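Endoglucanase, family GH5 (Zobellia galactanivorans, PDB 6GL2) hydrolyses hemicelluloses such as mixed-linked glucan, probably by cutting beta-1,4 linkages within the chain. Local coordinates at residues P329-A332 with E333-K337; A202-A206 with S207-N211; T33-D37 with E38-G42. One frame throughout, in Å; residues are numbered along the deposited sequence.

Contact 1 of 3, residues P329-A332 with E333-K337; sequences PEIA and EAIVK
Pro329 O takes the backbone N of Glu333 at 2.8 Å, the first of four i to i+4 bonds that tie the start of helix 329-336 to its end. Glu330 O receives Ala334 N at 2.9 Å and Ile331 O receives Ile335 N at 3.1 Å. Ala332 O accepts from Val336 N at 3.1 Å, and a weak second bond from Ile335 N also reaches that oxygen. All four carbonyls of 329-332 are therefore satisfied by the main chain.

The side chains split into two faces. On the buried one, Ile331 and Ile335 lie side by side and point the same way, with CG2 of Ile331 3.8 Å from CD1 of Ile335; both rest on Trp307 of the last barrel strand. Ile331 and Ala334 also touch helix 284-301, while Ala332 reaches Met57 of helix 48-57, which Glu333 touches too from the margin of this face. The helix is the last of the (beta/alpha)8 barrel and closes the ring between helix 284-301 and helix 48-57.

On the outer face, Glu330 folds back at chi2 (-42°), which swings its carboxylate round toward Glu333. The latter runs extended beyond CG, its CD passing 3.4 Å from Pro329 O. The two carboxylate planes stand 75° apart, and Glu333 OE1 sits near both oxygens of Glu330, 2.8 Å from OE1. These are acceptors facing acceptors, and Glu333 has a second conformer, so the closeness is doubtful.

What holds this turn of helix is thus its main-chain bonding and its apolar face. The two acids add no bond to each other, and in this conformer of Glu333 they would probably repel if both are charged.

Contact 2 of 3, residues A202-A206 with S207-N211; sequences AASTA and SNALN
Ala206 O accepts Leu210 N at 3.0 Å in a nearly straight bond (N-H...O 166°). This is the bond that starts helix 207-212, and Ala206 occupies the N-cap position. Having only a methyl group there, it offers no side-chain acceptor to the first turn. Within that turn, Asn208 has its CG between its own N and carbonyl carbon (chi1 48°), which curls OD1 back to Ala209 N at 2.8 Å, a bent and weak bond. The same OD1 presses on Ala206 CB at 3.4 Å, while ND2 turns to a weak bond with the carbonyl of Lys163.

Ahead of the cap, the chain is held by an ST turn. Ser204 OG lies anti to its backbone N (chi1 -173°) and takes Ala206 N at 2.9 Å. The loop follows the fifth strand of the TIM barrel, 196-199, and leads to the short helix before strand 222-227, on the end of the barrel where the strands finish and where enzymes of this fold carry their active sites.

Methyl groups of the helix pack back against the loop. Ala209 CB meets Ser204 CB at 3.9 Å. Leu210 reaches back along the loop, its CD1 lying 3.6 Å from Thr205 CA and 3.7 Å from Ser204 O, and it also packs on Phe263 of helix 246-266. From that same helix, Glu255 bonds to the hydroxyl of Thr205, and Lys262 reaches OD1 of Asn211.

Contact 3 of 3, residues T33-D37 with E38-G42; sequences TYNSD and ETAWG
Trp41 lays one face of its indole under Thr33 and Tyr34. Thr33 CG2 sits over the five-membered ring, 3.7 Å from its centroid and 14° off the normal, a CH-pi contact; the methyl is placed there because it stands anti to the backbone N, leaving OG1 to bond Ala30 O. Over the six-membered ring, Tyr34 N passes 3.4 Å from Trp41 CZ2, and Tyr34 CB touches the same carbon at 3.6 Å. Two waters share the Trp41 N-H; one also takes Asn35 ND2.

The loop follows the first barrel strand and is built of small turns: an Asx turn, in which Asn35 OD1 takes Asp37 N at 2.9 Å on a lone pair, then type I beta turns Asp37-Ala40 and Thr39-Gly42. In the first, Ala40 N bonds to Asp37 O at 3.0 Å, and Ala40 CB fits against the Asn35 amide, 3.4 Å from CG. The backbone N of Glu38 is buried here without a partner.

Asp37 OD1 is gripped twice by Thr39, at 2.7 Å by OG1 and at 2.9 Å by N, both from the same side of the carboxylate plane. A water joins this oxygen to Glu38 OE2, while Glu38 OE1 makes a salt bridge with Lys87.

All three contacts are local and lie in series along one TIM-barrel chain: contact 3 in the loop after the first strand, contact 2 after the fifth, contact 1 on the helix after the eighth. None touches another. Contacts 2 and 3 have centres 30 Å apart, with nearest atoms about 16 Å apart, and both belong to loops that leave the strand ends; contact 1, centred 28 Å from each, closes the helical ring. The magnesium site of Asp240, Thr242 and Asp248, known for this protein but without its metal in this chain, lies away from all three. A bound imidazole, probably from the crystallisation liquor, lies about 3 Å from the Trp41 side chain.

Contact 1 of 3, residues P329-A332 with E333-K337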
loop_
_atom_site.group_PDB
_atom_site.type_symbol
_atom_site.label_atom_id
_atom_site.label_comp_id
_atom_site.label_asym_id
_atom_site.label_seq_id
_atom_site.Cartn_x
_atom_site.Cartn_y
_atom_site.Cartn_z
ATOM N N PRO A 329 4.156 -3.273 21.499
ATOM C CA PRO A 329 2.715 -3.491 21.494
ATOM C C PRO A 329 1.917 -2.184 21.655
ATOM O O PRO A 329 0.804 -2.114 21.164
ATOM C CB PRO A 329 2.486 -4.396 22.677
ATOM C CG PRO A 329 3.638 -4.215 23.557
ATOM C CD PRO A 329 4.804 -3.960 22.652
ATOM N N GLU A 330 2.491 -1.199 22.363
ATOM C CA GLU A 330 1.721 0.018 22.595
ATOM C C GLU A 330 1.527 0.828 21.321
ATOM O O GLU A 330 0.519 1.455 21.155
ATOM C CB GLU A 330 2.364 0.884 23.672
ATOM C CG GLU A 330 2.470 0.182 25.006
ATOM C CD GLU A 330 1.224 -0.608 25.334
ATOM O OE1 GLU A 330 0.140 0.026 25.532
ATOM O OE2 GLU A 330 1.287 -1.883 25.355
ATOM N N ILE A 331 2.481 0.772 20.373
ATOM C CA ILE A 331 2.275 1.376 19.042
ATOM C C ILE A 331 1.097 0.713 18.380
ATOM O O ILE A 331 0.252 1.363 17.800
ATOM C CB ILE A 331 3.560 1.399 18.170
ATOM C CG1 ILE A 331 4.646 2.295 18.801
ATOM C CG2 ILE A 331 3.256 1.824 16.719
ATOM C CD1 ILE A 331 6.002 2.288 18.125
ATOM N N ALA A 332 1.155 -0.640 18.366
ATOM C CA ALA A 332 0.058 -1.376 17.717
ATOM C C ALA A 332 -1.314 -1.007 18.300
ATOM O O ALA A 332 -2.269 -0.764 17.593
ATOM C CB ALA A 332 0.306 -2.883 17.737
ATOM N N GLU A 333 -1.309 -0.995 19.632
ATOM C CA GLU A 333 -2.582 -0.715 20.324
ATOM C C GLU A 333 -3.049 0.688 20.040
ATOM O O GLU A 333 -4.244 0.904 19.883
ATOM C CB GLU A 333 -2.411 -0.974 21.825
ATOM C CG GLU A 333 -2.414 -2.459 22.142
ATOM C CD GLU A 333 -1.663 -2.829 23.412
ATOM O OE1 GLU A 333 -1.411 -1.913 24.215
ATOM O OE2 GLU A 333 -1.348 -4.011 23.620
ATOM N N ALA A 334 -2.131 1.629 19.907
ATOM C CA ALA A 334 -2.480 3.022 19.615
ATOM C C ALA A 334 -3.056 3.174 18.247
ATOM O O ALA A 334 -3.944 4.031 18.026
ATOM C CB ALA A 334 -1.225 3.863 19.670
ATOM N N ILE A 335 -2.649 2.342 17.298
ATOM C CA ILE A 335 -3.165 2.366 15.961
ATOM C C ILE A 335 -4.563 1.740 15.817
ATOM O O ILE A 335 -5.426 2.237 15.061
ATOM C CB ILE A 335 -2.193 1.726 14.977
ATOM C CG1 ILE A 335 -0.875 2.454 14.956
ATOM C CG2 ILE A 335 -2.776 1.702 13.548
ATOM C CD1 ILE A 335 0.192 1.546 14.437
ATOM N N VAL A 336 -4.789 0.643 16.531
ATOM C CA VAL A 336 -6.042 -0.056 16.367
ATOM C C VAL A 336 -7.163 0.455 17.292
ATOM O O VAL A 336 -8.360 0.171 16.998
ATOM C CB VAL A 336 -5.847 -1.585 16.617
ATOM C CG1 VAL A 336 -4.814 -2.250 15.659
ATOM C CG2 VAL A 336 -5.429 -1.913 17.980
ATOM N N LYS A 337 -6.844 1.086 18.423
ATOM C CA LYS A 337 -7.951 1.497 19.348
ATOM C C LYS A 337 -8.873 2.514 18.711
ATOM O O LYS A 337 -8.614 3.188 17.714
ATOM C CB LYS A 337 -7.379 2.053 20.638
ATOM C CG LYS A 337 -6.652 3.343 20.455
ATOM C CD LYS A 337 -6.022 3.802 21.760
ATOM C CE LYS A 337 -5.530 5.225 21.770
ATOM N NZ LYS A 337 -4.771 5.468 23.064
#

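Contact 2 of 3, residues A202-A206 with S207-N211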
loop_
_atom_site.group_PDB
_atom_site.type_symbol
_atom_site.label_atom_id
_atom_site.label_comp_id
_atom_site.label_asym_id
_atom_site.label_seq_id
_atom_site.Cartn_x
_atom_site.Cartn_y
_atom_site.Cartn_z
ATOM N N ALA A 202 4.290 8.186 -7.166
ATOM C CA ALA A 202 5.104 7.892 -5.994
ATOM C C ALA A 202 4.286 7.615 -4.738
ATOM O O ALA A 202 4.835 7.609 -3.624
ATOM C CB ALA A 202 6.196 8.906 -5.750
ATOM N N ALA A 203 2.974 7.492 -4.866
ATOM C CA ALA A 203 2.044 7.570 -3.718
ATOM C C ALA A 203 2.247 8.843 -2.953
ATOM O O ALA A 203 1.984 8.955 -1.759
ATOM C CB ALA A 203 2.130 6.348 -2.800
ATOM N N SER A 204 2.695 9.911 -3.641
ATOM C CA SER A 204 2.959 11.221 -3.067
ATOM C C SER A 204 1.712 11.975 -2.712
ATOM O O SER A 204 0.702 11.871 -3.325
ATOM C CB SER A 204 3.701 12.026 -4.136
ATOM O OG SER A 204 4.139 13.295 -3.595
ATOM N N THR A 205 1.933 12.849 -1.718
ATOM C CA THR A 205 0.881 13.826 -1.317
ATOM C C THR A 205 1.285 15.216 -1.818
ATOM O O THR A 205 0.600 16.189 -1.403
ATOM C CB THR A 205 0.592 13.757 0.191
ATOM O OG1 THR A 205 1.764 14.144 0.883
ATOM C CG2 THR A 205 0.065 12.364 0.644
ATOM N N ALA A 206 2.356 15.355 -2.571
ATOM C CA ALA A 206 2.762 16.651 -3.180
ATOM C C ALA A 206 1.540 17.158 -3.946
ATOM O O ALA A 206 0.764 16.462 -4.589
ATOM C CB ALA A 206 4.013 16.451 -4.003
ATOM N N SER A 207 1.353 18.512 -3.940
ATOM C CA SER A 207 0.176 19.088 -4.598
ATOM C C SER A 207 0.085 18.799 -6.119
ATOM O O SER A 207 -0.999 18.617 -6.601
ATOM C CB SER A 207 0.053 20.625 -4.329
ATOM O OG SER A 207 0.073 20.833 -2.939
ATOM N N ASN A 208 1.212 18.762 -6.800
ATOM C CA ASN A 208 1.182 18.455 -8.228
ATOM C C ASN A 208 0.737 17.015 -8.508
ATOM O O ASN A 208 -0.060 16.760 -9.401
ATOM C CB ASN A 208 2.502 18.732 -8.959
ATOM C CG ASN A 208 3.693 18.185 -8.266
ATOM O OD1 ASN A 208 3.586 17.419 -7.269
ATOM N ND2 ASN A 208 4.854 18.602 -8.720
ATOM N N ALA A 209 1.122 16.105 -7.596
ATOM C CA ALA A 209 0.690 14.714 -7.735
ATOM C C ALA A 209 -0.828 14.623 -7.459
ATOM O O ALA A 209 -1.572 13.939 -8.114
ATOM C CB ALA A 209 1.504 13.836 -6.751
ATOM N N LEU A 210 -1.328 15.353 -6.430
ATOM C CA LEU A 210 -2.744 15.426 -6.105
ATOM C C LEU A 210 -3.597 15.995 -7.255
ATOM O O LEU A 210 -4.666 15.508 -7.604
ATOM C CB LEU A 210 -2.956 16.241 -4.846
ATOM C CG LEU A 210 -3.165 15.419 -3.598
ATOM C CD1 LEU A 210 -2.048 14.386 -3.420
ATOM C CD2 LEU A 210 -3.316 16.355 -2.402
ATOM N N ASN A 211 -3.038 17.055 -7.868
ATOM C CA ASN A 211 -3.815 17.784 -8.861
ATOM C C ASN A 211 -3.897 17.004 -10.190
ATOM O O ASN A 211 -4.933 17.029 -10.869
ATOM C CB ASN A 211 -3.245 19.226 -9.007
ATOM C CG ASN A 211 -3.493 20.125 -7.727
ATOM O OD1 ASN A 211 -4.503 19.965 -7.010
ATOM N ND2 ASN A 211 -2.577 21.093 -7.454
#

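Contact 3 of 3, residues T33-D37 with E38-G42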
loop_
_atom_site.group_PDB
_atom_site.type_symbol
_atom_site.label_atom_id
_atom_site.label_comp_id
_atom_site.label_asym_id
_atom_site.label_seq_id
_atom_site.Cartn_x
_atom_site.Cartn_y
_atom_site.Cartn_z
ATOM N N THR A 33 10.404 -8.285 -0.908
ATOM C CA THR A 33 11.860 -8.284 -0.921
ATOM C C THR A 33 12.369 -8.269 -2.362
ATOM O O THR A 33 11.919 -9.020 -3.210
ATOM C CB THR A 33 12.302 -9.555 -0.170
ATOM O OG1 THR A 33 11.982 -9.463 1.198
ATOM C CG2 THR A 33 13.856 -9.844 -0.333
ATOM N N TYR A 34 13.341 -7.386 -2.605
ATOM C CA TYR A 34 13.867 -7.260 -3.971
ATOM C C TYR A 34 15.018 -8.242 -4.157
ATOM O O TYR A 34 16.236 -7.820 -4.147
ATOM C CB TYR A 34 14.247 -5.834 -4.303
ATOM C CG TYR A 34 14.466 -5.598 -5.785
ATOM C CD1 TYR A 34 13.437 -5.606 -6.644
ATOM C CD2 TYR A 34 15.732 -5.481 -6.287
ATOM C CE1 TYR A 34 13.590 -5.393 -7.998
ATOM C CE2 TYR A 34 15.905 -5.294 -7.663
ATOM C CZ TYR A 34 14.826 -5.290 -8.500
ATOM O OH TYR A 34 14.982 -5.048 -9.849
ATOM N N ASN A 35 14.715 -9.514 -4.178
ATOM C CA ASN A 35 15.649 -10.643 -4.322
ATOM C C ASN A 35 14.861 -11.818 -4.799
ATOM O O ASN A 35 13.654 -11.918 -4.485
ATOM C CB ASN A 35 16.325 -10.866 -2.950
ATOM C CG ASN A 35 17.547 -11.812 -3.037
ATOM O OD1 ASN A 35 17.427 -12.997 -3.267
ATOM N ND2 ASN A 35 18.752 -11.198 -2.915
ATOM N N SER A 36 15.477 -12.798 -5.489
ATOM C CA SER A 36 14.770 -14.001 -5.862
ATOM C C SER A 36 14.315 -14.808 -4.623
ATOM O O SER A 36 13.390 -15.587 -4.705
ATOM C CB SER A 36 15.586 -14.886 -6.807
ATOM O OG SER A 36 16.804 -15.179 -6.176
ATOM N N ASP A 37 14.984 -14.620 -3.473
ATOM C CA ASP A 37 14.703 -15.309 -2.208
ATOM C C ASP A 37 14.028 -14.251 -1.296
ATOM O O ASP A 37 14.701 -13.314 -0.874
ATOM C CB ASP A 37 16.024 -15.736 -1.571
ATOM C CG ASP A 37 15.875 -16.423 -0.259
ATOM O OD1 ASP A 37 14.817 -16.400 0.361
ATOM O OD2 ASP A 37 16.859 -17.142 0.134
ATOM N N GLU A 38 12.774 -14.470 -0.970
ATOM C CA GLU A 38 12.035 -13.496 -0.232
ATOM C C GLU A 38 12.449 -13.454 1.248
ATOM O O GLU A 38 11.955 -12.608 2.005
ATOM C CB GLU A 38 10.505 -13.736 -0.307
ATOM C CG GLU A 38 9.943 -14.900 0.415
ATOM C CD GLU A 38 9.889 -16.161 -0.422
ATOM O OE1 GLU A 38 8.892 -16.904 -0.243
ATOM O OE2 GLU A 38 10.804 -16.436 -1.294
ATOM N N THR A 39 13.368 -14.313 1.664
ATOM C CA THR A 39 13.964 -14.233 3.038
ATOM C C THR A 39 15.231 -13.407 3.064
ATOM O O THR A 39 15.778 -13.193 4.152
ATOM C CB THR A 39 14.182 -15.620 3.686
ATOM O OG1 THR A 39 15.279 -16.264 2.998
ATOM C CG2 THR A 39 12.995 -16.507 3.620
ATOM N N ALA A 40 15.661 -12.872 1.932
ATOM C CA ALA A 40 16.953 -12.257 1.827
ATOM C C ALA A 40 17.081 -10.990 2.636
ATOM O O ALA A 40 18.200 -10.513 2.936
ATOM C CB ALA A 40 17.273 -11.977 0.365
ATOM N N TRP A 41 15.994 -10.285 2.904
ATOM C CA TRP A 41 15.936 -9.086 3.673
ATOM C C TRP A 41 15.733 -9.339 5.153
ATOM O O TRP A 41 15.626 -8.366 5.875
ATOM C CB TRP A 41 15.026 -8.031 3.109
ATOM C CG TRP A 41 15.517 -7.431 1.816
ATOM C CD1 TRP A 41 16.681 -7.749 1.149
ATOM C CD2 TRP A 41 14.873 -6.437 1.018
ATOM N NE1 TRP A 41 16.790 -6.990 -0.025
ATOM C CE2 TRP A 41 15.742 -6.131 -0.086
ATOM C CE3 TRP A 41 13.710 -5.756 1.162
ATOM C CZ2 TRP A 41 15.405 -5.178 -1.009
ATOM C CZ3 TRP A 41 13.358 -4.830 0.249
ATOM C CH2 TRP A 41 14.211 -4.521 -0.822
ATOM N N GLY A 42 15.861 -10.550 5.612
ATOM C CA GLY A 42 15.932 -10.806 7.048
ATOM C C GLY A 42 14.676 -11.310 7.691
ATOM O O GLY A 42 14.731 -11.579 8.904
HETATM O O HOH W 1 18.370 -5.736 -2.499
HETATM O O HOH W 2 18.944 -8.629 -1.707
HETATM O O HOH W 3 11.536 -17.118 -3.769
HETATM O O HOH W 4 12.881 -18.140 -0.185
#